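Local coordinates for protein glutamine cyclotransferase (Zymomonas mobilis, PDB 3NOL) that catalyses the cyclisation of N-terminal glutamine to pyroglutamate, with release of ammonia, on a beta-propeller fold, at residues I28-H39 / W246-R257; Q190-D198 / T205-I213. All blocks are in the same frame, centred on the assembly; numbering follows the deposited sequence.

Contact 1 of 2, residues I28-H39 / W246-R257; sequences IYDYQIVHSYPH and WPKVFEITLTQR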
loop_
_atom_site.group_PDB
_atom_site.type_symbol
_atom_site.label_atom_id
_atom_site.label_comp_id
_atom_site.label_asym_id
_atom_site.label_seq_id
_atom_site.Cartn_x
_atom_site.Cartn_y
_atom_site.Cartn_z
ATOM N N ILE A 28 -4.683 -20.252 -4.364
ATOM C CA ILE A 28 -3.395 -19.591 -4.451
ATOM C C ILE A 28 -3.284 -19.071 -5.889
ATOM O O ILE A 28 -3.666 -19.775 -6.838
ATOM C CB ILE A 28 -2.233 -20.572 -4.129
ATOM C CG1 ILE A 28 -2.365 -21.108 -2.687
ATOM C CG2 ILE A 28 -0.865 -19.901 -4.314
ATOM C CD1 ILE A 28 -1.555 -22.372 -2.393
ATOM N N TYR A 29 -2.758 -17.855 -6.036
ATOM C CA TYR A 29 -2.573 -17.231 -7.352
ATOM C C TYR A 29 -1.092 -17.049 -7.639
ATOM O O TYR A 29 -0.354 -16.530 -6.801
ATOM C CB TYR A 29 -3.298 -15.876 -7.421
ATOM C CG TYR A 29 -4.798 -16.030 -7.310
ATOM C CD1 TYR A 29 -5.596 -16.155 -8.451
ATOM C CD2 TYR A 29 -5.414 -16.110 -6.059
ATOM C CE1 TYR A 29 -6.974 -16.318 -8.343
ATOM C CE2 TYR A 29 -6.775 -16.287 -5.928
ATOM C CZ TYR A 29 -7.552 -16.398 -7.065
ATOM O OH TYR A 29 -8.899 -16.572 -6.907
ATOM N N ASP A 30 -0.672 -17.512 -8.818
ATOM C CA ASP A 30 0.657 -17.249 -9.320
ATOM C C ASP A 30 0.638 -16.004 -10.189
ATOM O O ASP A 30 -0.399 -15.618 -10.704
ATOM C CB ASP A 30 1.177 -18.449 -10.109
ATOM C CG ASP A 30 1.488 -19.624 -9.209
ATOM O OD1 ASP A 30 2.261 -19.429 -8.244
ATOM O OD2 ASP A 30 0.951 -20.724 -9.450
ATOM N N TYR A 31 1.792 -15.369 -10.316
ATOM C CA TYR A 31 1.885 -14.138 -11.078
ATOM C C TYR A 31 2.528 -14.391 -12.457
ATOM O O TYR A 31 3.296 -15.364 -12.639
ATOM C CB TYR A 31 2.700 -13.096 -10.300
ATOM C CG TYR A 31 4.147 -13.471 -10.205
ATOM C CD1 TYR A 31 4.624 -14.230 -9.115
ATOM C CD2 TYR A 31 5.053 -13.129 -11.224
ATOM C CE1 TYR A 31 5.955 -14.616 -9.039
ATOM C CE2 TYR A 31 6.391 -13.523 -11.151
ATOM C CZ TYR A 31 6.830 -14.265 -10.054
ATOM O OH TYR A 31 8.147 -14.645 -9.997
ATOM N N GLN A 32 2.235 -13.477 -13.388
ATOM C CA GLN A 32 2.977 -13.299 -14.639
ATOM C C GLN A 32 3.345 -11.814 -14.753
ATOM O O GLN A 32 2.469 -10.937 -14.608
ATOM C CB GLN A 32 2.125 -13.670 -15.863
ATOM C CG GLN A 32 1.583 -15.093 -15.869
ATOM C CD GLN A 32 0.316 -15.237 -15.048
ATOM O OE1 GLN A 32 -0.627 -14.443 -15.182
ATOM N NE2 GLN A 32 0.285 -16.255 -14.184
ATOM N N ILE A 33 4.626 -11.542 -14.966
ATOM C CA ILE A 33 5.096 -10.161 -15.150
ATOM C C ILE A 33 4.743 -9.683 -16.548
ATOM O O ILE A 33 5.158 -10.303 -17.544
ATOM C CB ILE A 33 6.621 -10.026 -14.920
ATOM C CG1 ILE A 33 6.966 -10.368 -13.465
ATOM C CG2 ILE A 33 7.097 -8.619 -15.294
ATOM C CD1 ILE A 33 8.458 -10.490 -13.161
ATOM N N VAL A 34 3.978 -8.599 -16.621
ATOM C CA VAL A 34 3.623 -7.960 -17.898
ATOM C C VAL A 34 4.697 -6.950 -18.321
ATOM O O VAL A 34 5.130 -6.929 -19.493
ATOM C CB VAL A 34 2.234 -7.253 -17.817
ATOM C CG1 VAL A 34 1.856 -6.650 -19.193
ATOM C CG2 VAL A 34 1.156 -8.220 -17.341
ATOM N N HIS A 35 5.095 -6.108 -17.364
ATOM C CA HIS A 35 6.186 -5.144 -17.497
ATOM C C HIS A 35 6.895 -4.985 -16.157
ATOM O O HIS A 35 6.286 -5.200 -15.100
ATOM C CB HIS A 35 5.676 -3.756 -17.913
ATOM C CG HIS A 35 4.936 -3.746 -19.212
ATOM N ND1 HIS A 35 5.534 -4.071 -20.411
ATOM C CD2 HIS A 35 3.649 -3.438 -19.502
ATOM C CE1 HIS A 35 4.644 -3.974 -21.383
ATOM N NE2 HIS A 35 3.496 -3.587 -20.860
ATOM N N SER A 36 8.175 -4.609 -16.211
ATOM C CA SER A 36 8.919 -4.170 -15.028
ATOM C C SER A 36 9.296 -2.722 -15.270
ATOM O O SER A 36 9.774 -2.378 -16.361
ATOM C CB SER A 36 10.210 -4.982 -14.840
ATOM O OG SER A 36 9.914 -6.358 -14.756
ATOM N N TYR A 37 9.070 -1.879 -14.268
ATOM C CA TYR A 37 9.423 -0.467 -14.330
ATOM C C TYR A 37 10.447 -0.139 -13.245
ATOM O O TYR A 37 10.443 -0.780 -12.197
ATOM C CB TYR A 37 8.168 0.387 -14.140
ATOM C CG TYR A 37 7.167 0.189 -15.253
ATOM C CD1 TYR A 37 7.464 0.596 -16.553
ATOM C CD2 TYR A 37 5.956 -0.454 -15.018
ATOM C CE1 TYR A 37 6.549 0.400 -17.593
ATOM C CE2 TYR A 37 5.050 -0.672 -16.051
ATOM C CZ TYR A 37 5.358 -0.228 -17.333
ATOM O OH TYR A 37 4.457 -0.438 -18.361
ATOM N N PRO A 38 11.340 0.840 -13.494
ATOM C CA PRO A 38 12.344 1.160 -12.475
ATOM C C PRO A 38 11.718 1.628 -11.152
ATOM O O PRO A 38 10.749 2.418 -11.149
ATOM C CB PRO A 38 13.131 2.316 -13.099
ATOM C CG PRO A 38 12.836 2.287 -14.537
ATOM C CD PRO A 38 11.485 1.674 -14.701
ATOM N N HIS A 39 12.250 1.124 -10.041
ATOM C CA HIS A 39 11.906 1.658 -8.715
ATOM C C HIS A 39 13.179 2.083 -7.987
ATOM O O HIS A 39 14.264 1.502 -8.189
ATOM C CB HIS A 39 11.116 0.627 -7.898
ATOM C CG HIS A 39 10.659 1.127 -6.554
ATOM N ND1 HIS A 39 11.221 0.692 -5.378
ATOM C CD2 HIS A 39 9.679 2.003 -6.202
ATOM C CE1 HIS A 39 10.623 1.284 -4.351
ATOM N NE2 HIS A 39 9.681 2.087 -4.826
ATOM N N TRP A 246 13.297 -2.122 -3.434
ATOM C CA TRP A 246 13.211 -2.974 -4.609
ATOM C C TRP A 246 13.572 -2.166 -5.864
ATOM O O TRP A 246 13.192 -0.993 -5.983
ATOM C CB TRP A 246 11.811 -3.582 -4.722
ATOM C CG TRP A 246 11.606 -4.729 -3.799
ATOM C CD1 TRP A 246 12.152 -4.913 -2.541
ATOM C CD2 TRP A 246 10.834 -5.891 -4.073
ATOM N NE1 TRP A 246 11.734 -6.120 -2.020
ATOM C CE2 TRP A 246 10.935 -6.746 -2.943
ATOM C CE3 TRP A 246 10.073 -6.308 -5.169
ATOM C CZ2 TRP A 246 10.290 -7.990 -2.884
ATOM C CZ3 TRP A 246 9.439 -7.546 -5.108
ATOM C CH2 TRP A 246 9.550 -8.369 -3.975
ATOM N N PRO A 247 14.334 -2.775 -6.793
ATOM C CA PRO A 247 14.759 -2.055 -8.013
ATOM C C PRO A 247 13.687 -1.929 -9.094
ATOM O O PRO A 247 13.928 -1.273 -10.118
ATOM C CB PRO A 247 15.911 -2.928 -8.546
ATOM C CG PRO A 247 15.513 -4.340 -8.103
ATOM C CD PRO A 247 14.892 -4.149 -6.734
ATOM N N LYS A 248 12.543 -2.584 -8.887
ATOM C CA LYS A 248 11.452 -2.540 -9.874
ATOM C C LYS A 248 10.081 -2.404 -9.222
ATOM O O LYS A 248 9.902 -2.823 -8.083
ATOM C CB LYS A 248 11.429 -3.823 -10.737
ATOM C CG LYS A 248 12.695 -4.145 -11.561
ATOM C CD LYS A 248 13.015 -3.104 -12.643
ATOM C CE LYS A 248 14.245 -3.568 -13.454
ATOM N NZ LYS A 248 14.669 -2.552 -14.475
ATOM N N VAL A 249 9.127 -1.838 -9.973
ATOM C CA VAL A 249 7.704 -2.044 -9.757
ATOM C C VAL A 249 7.290 -3.023 -10.862
ATOM O O VAL A 249 7.624 -2.806 -12.035
ATOM C CB VAL A 249 6.876 -0.743 -9.928
ATOM C CG1 VAL A 249 5.373 -1.020 -9.747
ATOM C CG2 VAL A 249 7.356 0.340 -8.950
ATOM N N PHE A 250 6.569 -4.067 -10.493
ATOM C CA PHE A 250 6.123 -5.070 -11.462
ATOM C C PHE A 250 4.648 -4.879 -11.738
ATOM O O PHE A 250 3.833 -4.821 -10.808
ATOM C CB PHE A 250 6.313 -6.489 -10.921
ATOM C CG PHE A 250 7.751 -6.851 -10.664
ATOM C CD1 PHE A 250 8.255 -6.818 -9.374
ATOM C CD2 PHE A 250 8.603 -7.200 -11.725
ATOM C CE1 PHE A 250 9.600 -7.135 -9.115
ATOM C CE2 PHE A 250 9.948 -7.523 -11.490
ATOM C CZ PHE A 250 10.446 -7.497 -10.168
ATOM N N GLU A 251 4.307 -4.815 -13.020
ATOM C CA GLU A 251 2.920 -4.913 -13.438
ATOM C C GLU A 251 2.666 -6.402 -13.676
ATOM O O GLU A 251 3.360 -7.034 -14.498
ATOM C CB GLU A 251 2.705 -4.104 -14.713
ATOM C CG GLU A 251 1.313 -4.242 -15.273
ATOM C CD GLU A 251 1.126 -3.489 -16.595
ATOM O OE1 GLU A 251 0.091 -3.734 -17.247
ATOM O OE2 GLU A 251 1.994 -2.669 -16.961
ATOM N N ILE A 252 1.710 -6.953 -12.935
ATOM C CA ILE A 252 1.477 -8.412 -12.947
ATOM C C ILE A 252 0.036 -8.789 -13.248
ATOM O O ILE A 252 -0.903 -8.076 -12.885
ATOM C CB ILE A 252 1.875 -9.099 -11.606
ATOM C CG1 ILE A 252 1.078 -8.516 -10.409
ATOM C CG2 ILE A 252 3.377 -9.046 -11.379
ATOM C CD1 ILE A 252 1.248 -9.367 -9.106
ATOM N N THR A 253 -0.131 -9.935 -13.896
ATOM C CA THR A 253 -1.441 -10.596 -13.950
ATOM C C THR A 253 -1.427 -11.814 -13.008
ATOM O O THR A 253 -0.359 -12.254 -12.570
ATOM C CB THR A 253 -1.831 -10.993 -15.402
ATOM O OG1 THR A 253 -0.818 -11.836 -15.946
ATOM C CG2 THR A 253 -2.007 -9.725 -16.304
ATOM N N LEU A 254 -2.618 -12.317 -12.676
ATOM C CA LEU A 254 -2.778 -13.428 -11.730
ATOM C C LEU A 254 -3.474 -14.594 -12.391
ATOM O O LEU A 254 -4.403 -14.394 -13.174
ATOM C CB LEU A 254 -3.619 -12.987 -10.522
ATOM C CG LEU A 254 -3.060 -11.811 -9.745
ATOM C CD1 LEU A 254 -4.050 -11.477 -8.623
ATOM C CD2 LEU A 254 -1.677 -12.176 -9.212
ATOM N N THR A 255 -3.012 -15.803 -12.073
ATOM C CA THR A 255 -3.710 -17.026 -12.472
ATOM C C THR A 255 -3.802 -17.966 -11.290
ATOM O O THR A 255 -2.816 -18.155 -10.562
ATOM C CB THR A 255 -3.003 -17.765 -13.635
ATOM O OG1 THR A 255 -1.643 -18.045 -13.279
ATOM C CG2 THR A 255 -3.041 -16.924 -14.910
ATOM N N GLN A 256 -4.969 -18.587 -11.130
ATOM C CA GLN A 256 -5.167 -19.509 -10.021
ATOM C C GLN A 256 -4.310 -20.746 -10.225
ATOM O O GLN A 256 -4.313 -21.353 -11.306
ATOM C CB GLN A 256 -6.645 -19.886 -9.839
ATOM C CG GLN A 256 -6.854 -20.772 -8.600
ATOM C CD GLN A 256 -8.293 -21.218 -8.395
ATOM O OE1 GLN A 256 -9.233 -20.602 -8.890
ATOM N NE2 GLN A 256 -8.465 -22.302 -7.650
ATOM N N ARG A 257 -3.551 -21.096 -9.201
ATOM C CA ARG A 257 -2.697 -22.283 -9.239
ATOM C C ARG A 257 -3.519 -23.586 -9.142
ATOM O O ARG A 257 -4.553 -23.637 -8.453
ATOM C CB ARG A 257 -1.669 -22.215 -8.110
ATOM C CG ARG A 257 -0.702 -23.402 -8.044
ATOM C CD ARG A 257 0.131 -23.344 -6.774
ATOM N NE ARG A 257 0.991 -22.157 -6.754
ATOM C CZ ARG A 257 1.765 -21.800 -5.733
ATOM N NH1 ARG A 257 1.798 -22.536 -4.620
ATOM N NH2 ARG A 257 2.506 -20.703 -5.827
HETATM O O HOH W 1 -5.371 -22.704 -5.834
HETATM O O HOH W 2 12.611 -1.292 -15.914
HETATM O O HOH W 3 1.624 -0.555 -18.519
#
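D30 and R257 meet at one end of the antiparallel ladder between strands 28-38 and 248-256, first and last of the chain, whose pairing closes the beta-propeller by building one blade from both termini. R257 grips the carboxylate side-on, with the two planes 21° apart. Its NH2 lies 2.7 Å from D30 OD1 and its NE 3.1 Å from D30 OD2, both on the syn side; NH2 also bridges to D209. I28 CG2 sits over the centre of the guanidinium, 3.5 Å from R257 CZ.

D30 and Q32 exchange paired backbone bonds with T255 and T253. The Q32 amide is engaged at both ends, because the bend at chi2 (83°) lays it across the two threonines: T253 OG1 donates to Q32 OE1 (2.7 Å) and Q32 NE2 to T255 OG1 (2.8 Å). A classic beta bulge follows, where E251 O accepts V34 N at 2.7 Å and a weak bond from H35 N. E251 OE2 accepts a bond from a water that also bonds Y37 OH; another water joins K248 NZ to S36 O. Beyond the ladder, H39 NE2 bonds to E57, while H39 ND1 donates to W246 O at 2.7 Å, in the ring plane.

Contact 2 of 2, residues Q190-D198 / T205-I213; sequences QTNKIVRID and TGIIDLNGI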
loop_
_atom_site.group_PDB
_atom_site.type_symbol
_atom_site.label_atom_id
_atom_site.label_comp_id
_atom_site.label_asym_id
_atom_site.label_seq_id
_atom_site.Cartn_x
_atom_site.Cartn_y
_atom_site.Cartn_z
ATOM N N GLN A 190 6.786 -9.299 6.209
ATOM C CA GLN A 190 7.763 -10.389 6.420
ATOM C C GLN A 190 7.495 -11.595 5.514
ATOM O O GLN A 190 8.195 -12.611 5.604
ATOM C CB GLN A 190 7.823 -10.869 7.885
ATOM C CG GLN A 190 8.234 -9.818 8.898
ATOM C CD GLN A 190 9.491 -9.084 8.478
ATOM O OE1 GLN A 190 10.565 -9.684 8.331
ATOM N NE2 GLN A 190 9.365 -7.774 8.280
ATOM N N THR A 191 6.473 -11.504 4.668
ATOM C CA THR A 191 6.231 -12.551 3.671
ATOM C C THR A 191 6.269 -11.986 2.258
ATOM O O THR A 191 6.237 -10.762 2.065
ATOM C CB THR A 191 4.867 -13.268 3.885
ATOM O OG1 THR A 191 3.818 -12.528 3.239
ATOM C CG2 THR A 191 4.556 -13.480 5.385
ATOM N N ASN A 192 6.327 -12.895 1.284
ATOM C CA ASN A 192 6.206 -12.576 -0.138
ATOM C C ASN A 192 4.804 -12.834 -0.668
ATOM O O ASN A 192 4.605 -13.135 -1.857
ATOM C CB ASN A 192 7.250 -13.366 -0.930
ATOM C CG ASN A 192 8.629 -12.885 -0.640
ATOM O OD1 ASN A 192 8.914 -11.696 -0.761
ATOM N ND2 ASN A 192 9.491 -13.791 -0.207
ATOM N N LYS A 193 3.831 -12.722 0.226
ATOM C CA LYS A 193 2.457 -13.038 -0.139
ATOM C C LYS A 193 1.542 -11.865 0.044
ATOM O O LYS A 193 1.756 -11.045 0.917
ATOM C CB LYS A 193 1.959 -14.240 0.640
ATOM C CG LYS A 193 2.571 -15.504 0.068
ATOM C CD LYS A 193 2.522 -16.602 1.034
ATOM C CE LYS A 193 3.344 -17.760 0.521
ATOM N NZ LYS A 193 3.299 -18.780 1.584
ATOM N N ILE A 194 0.513 -11.814 -0.796
ATOM C CA ILE A 194 -0.510 -10.801 -0.686
ATOM C C ILE A 194 -1.821 -11.520 -0.504
ATOM O O ILE A 194 -2.147 -12.419 -1.281
ATOM C CB ILE A 194 -0.543 -9.896 -1.950
ATOM C CG1 ILE A 194 0.747 -9.054 -2.034
ATOM C CG2 ILE A 194 -1.837 -9.057 -1.980
ATOM C CD1 ILE A 194 0.929 -8.389 -3.389
ATOM N N VAL A 195 -2.542 -11.179 0.553
ATOM C CA VAL A 195 -3.848 -11.813 0.787
ATOM C C VAL A 195 -4.971 -10.986 0.193
ATOM O O VAL A 195 -4.920 -9.756 0.160
ATOM C CB VAL A 195 -4.126 -12.134 2.270
ATOM C CG1 VAL A 195 -3.130 -13.206 2.784
ATOM C CG2 VAL A 195 -4.111 -10.874 3.129
ATOM N N ARG A 196 -5.971 -11.703 -0.296
ATOM C CA ARG A 196 -7.184 -11.107 -0.836
ATOM C C ARG A 196 -8.261 -11.320 0.233
ATOM O O ARG A 196 -8.537 -12.458 0.606
ATOM C CB ARG A 196 -7.569 -11.802 -2.154
ATOM C CG ARG A 196 -6.453 -11.775 -3.199
ATOM C CD ARG A 196 -6.759 -12.647 -4.414
ATOM N NE ARG A 196 -7.832 -12.060 -5.209
ATOM C CZ ARG A 196 -8.012 -12.270 -6.512
ATOM N NH1 ARG A 196 -9.013 -11.661 -7.132
ATOM N NH2 ARG A 196 -7.173 -13.044 -7.202
ATOM N N ILE A 197 -8.840 -10.222 0.713
ATOM C CA ILE A 197 -9.740 -10.234 1.858
ATOM C C ILE A 197 -11.168 -9.854 1.460
ATOM O O ILE A 197 -11.390 -8.824 0.781
ATOM C CB ILE A 197 -9.229 -9.266 2.974
ATOM C CG1 ILE A 197 -7.829 -9.682 3.458
ATOM C CG2 ILE A 197 -10.196 -9.252 4.129
ATOM C CD1 ILE A 197 -7.080 -8.569 4.228
ATOM N N ASP A 198 -12.123 -10.689 1.876
ATOM C CA ASP A 198 -13.547 -10.400 1.689
ATOM C C ASP A 198 -13.933 -9.258 2.648
ATOM O O ASP A 198 -13.899 -9.431 3.851
ATOM C CB ASP A 198 -14.360 -11.676 1.985
ATOM C CG ASP A 198 -15.865 -11.504 1.760
ATOM O OD1 ASP A 198 -16.377 -10.362 1.785
ATOM O OD2 ASP A 198 -16.525 -12.544 1.552
ATOM N N THR A 205 -9.827 -14.894 1.138
ATOM C CA THR A 205 -10.418 -15.725 0.096
ATOM C C THR A 205 -9.430 -16.123 -0.995
ATOM O O THR A 205 -9.796 -16.860 -1.914
ATOM C CB THR A 205 -11.623 -15.025 -0.532
ATOM O OG1 THR A 205 -11.191 -13.779 -1.078
ATOM C CG2 THR A 205 -12.712 -14.785 0.543
ATOM N N GLY A 206 -8.201 -15.622 -0.912
ATOM C CA GLY A 206 -7.164 -15.986 -1.860
ATOM C C GLY A 206 -5.813 -15.472 -1.415
ATOM O O GLY A 206 -5.721 -14.499 -0.629
ATOM N N ILE A 207 -4.777 -16.128 -1.918
ATOM C CA ILE A 207 -3.427 -15.770 -1.568
ATOM C C ILE A 207 -2.610 -15.685 -2.841
ATOM O O ILE A 207 -2.523 -16.653 -3.615
ATOM C CB ILE A 207 -2.769 -16.785 -0.572
ATOM C CG1 ILE A 207 -3.586 -16.888 0.733
ATOM C CG2 ILE A 207 -1.316 -16.362 -0.288
ATOM C CD1 ILE A 207 -3.395 -18.226 1.499
ATOM N N ILE A 208 -2.015 -14.514 -3.042
ATOM C CA ILE A 208 -1.085 -14.283 -4.145
ATOM C C ILE A 208 0.337 -14.570 -3.689
ATOM O O ILE A 208 0.840 -13.944 -2.760
ATOM C CB ILE A 208 -1.208 -12.840 -4.657
ATOM C CG1 ILE A 208 -2.643 -12.590 -5.164
ATOM C CG2 ILE A 208 -0.133 -12.548 -5.717
ATOM C CD1 ILE A 208 -3.054 -11.108 -5.091
ATOM N N ASP A 209 0.979 -15.527 -4.347
ATOM C CA ASP A 209 2.322 -15.962 -3.965
ATOM C C ASP A 209 3.357 -15.297 -4.882
ATOM O O ASP A 209 3.494 -15.679 -6.053
ATOM C CB ASP A 209 2.413 -17.495 -4.074
ATOM C CG ASP A 209 3.748 -18.052 -3.591
ATOM O OD1 ASP A 209 4.647 -17.274 -3.211
ATOM O OD2 ASP A 209 3.899 -19.308 -3.593
ATOM N N LEU A 210 4.060 -14.293 -4.359
ATOM C CA LEU A 210 5.137 -13.620 -5.101
ATOM C C LEU A 210 6.560 -14.122 -4.785
ATOM O O LEU A 210 7.527 -13.482 -5.155
ATOM C CB LEU A 210 5.064 -12.085 -4.933
ATOM C CG LEU A 210 3.736 -11.460 -5.399
ATOM C CD1 LEU A 210 3.772 -9.932 -5.288
ATOM C CD2 LEU A 210 3.339 -11.899 -6.815
ATOM N N ASN A 211 6.681 -15.254 -4.093
ATOM C CA ASN A 211 8.003 -15.823 -3.855
ATOM C C ASN A 211 8.715 -16.051 -5.176
ATOM O O ASN A 211 8.107 -16.512 -6.144
ATOM C CB ASN A 211 7.915 -17.096 -3.021
ATOM C CG ASN A 211 7.763 -16.797 -1.547
ATOM O OD1 ASN A 211 8.715 -16.363 -0.897
ATOM N ND2 ASN A 211 6.567 -17.023 -1.009
ATOM N N GLY A 212 9.985 -15.660 -5.223
ATOM C CA GLY A 212 10.791 -15.810 -6.438
ATOM C C GLY A 212 10.759 -14.651 -7.425
ATOM O O GLY A 212 11.554 -14.620 -8.380
ATOM N N ILE A 213 9.865 -13.683 -7.206
ATOM C CA ILE A 213 9.774 -12.528 -8.098
ATOM C C ILE A 213 11.086 -11.701 -8.133
ATOM O O ILE A 213 11.413 -11.126 -9.160
ATOM C CB ILE A 213 8.507 -11.652 -7.830
ATOM C CG1 ILE A 213 8.145 -10.843 -9.079
ATOM C CG2 ILE A 213 8.700 -10.785 -6.586
ATOM C CD1 ILE A 213 6.779 -10.262 -9.073
HETATM O O HOH W 4 6.560 -15.785 1.764
#
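I194 and I208 form the central hydrogen-bonded pair of an antiparallel beta hairpin, strands 193-197 and 204-209, within a propeller blade. Among the backbone bonds, I208 N reaches I194 O at 2.7 Å and I194 N returns to I208 O at 2.9 Å. Toward the turn between the strands, R196 N donates to G206 O and R196 O accepts T205 N in a classic beta bulge. At the far end L210 N meets N192 O nearly head-on (169° at the oxygen).

The polar side chains gather at that same end. D209 OD1 accepts N211 N (3.0 Å), which makes an Asx turn, and also N211 ND2 (2.9 Å), from opposite faces of its plane. D209 OD2 forms a salt bridge with R257. N192 ND2 donates to N211 OD1 at 2.8 Å, the two amides almost perpendicular. An alanine in place of D209 would probably leave N211 N and ND2 without their shared acceptor, the amide less firmly fixed, and R257 short of a carboxylate partner.

Apolar contacts line the face of I194 and I208: I208 CD1 lies 3.9 Å from I194 CG2 and touches R196 CG, while I194 CD1 packs on L210 CD1 (3.8 Å). R196 continues to a salt bridge with E183 and a cation-pi contact with Y29. The hairpin is flanked by strand 183-188 beside 193-197 and by strand 28-38, parallel, beside 204-209.

In the fold
Strand 28-38 is common ground: it pairs antiparallel with 248-256 in contact 1 and parallel with 204-209, the second strand of the contact 2 hairpin, with Y29 N 2.7 Å from I207 O and Y29 O 3.0 Å from D209 N in probable hydrogen bonds. Contact 1 joins the two ends of the chain and buries 1358 Å²; contact 2 is a local hairpin burying 707 Å². Contact 2 lies deeper, with 5 of 13 touching residues buried, against 5 of 24, and another 5 exposed, in contact 1. Both have an apolar face; they differ in the polar bridges along the D30, Q32, T253 and T255 face of contact 1, whereas contact 2 confines its side-chain bonds mainly to one end.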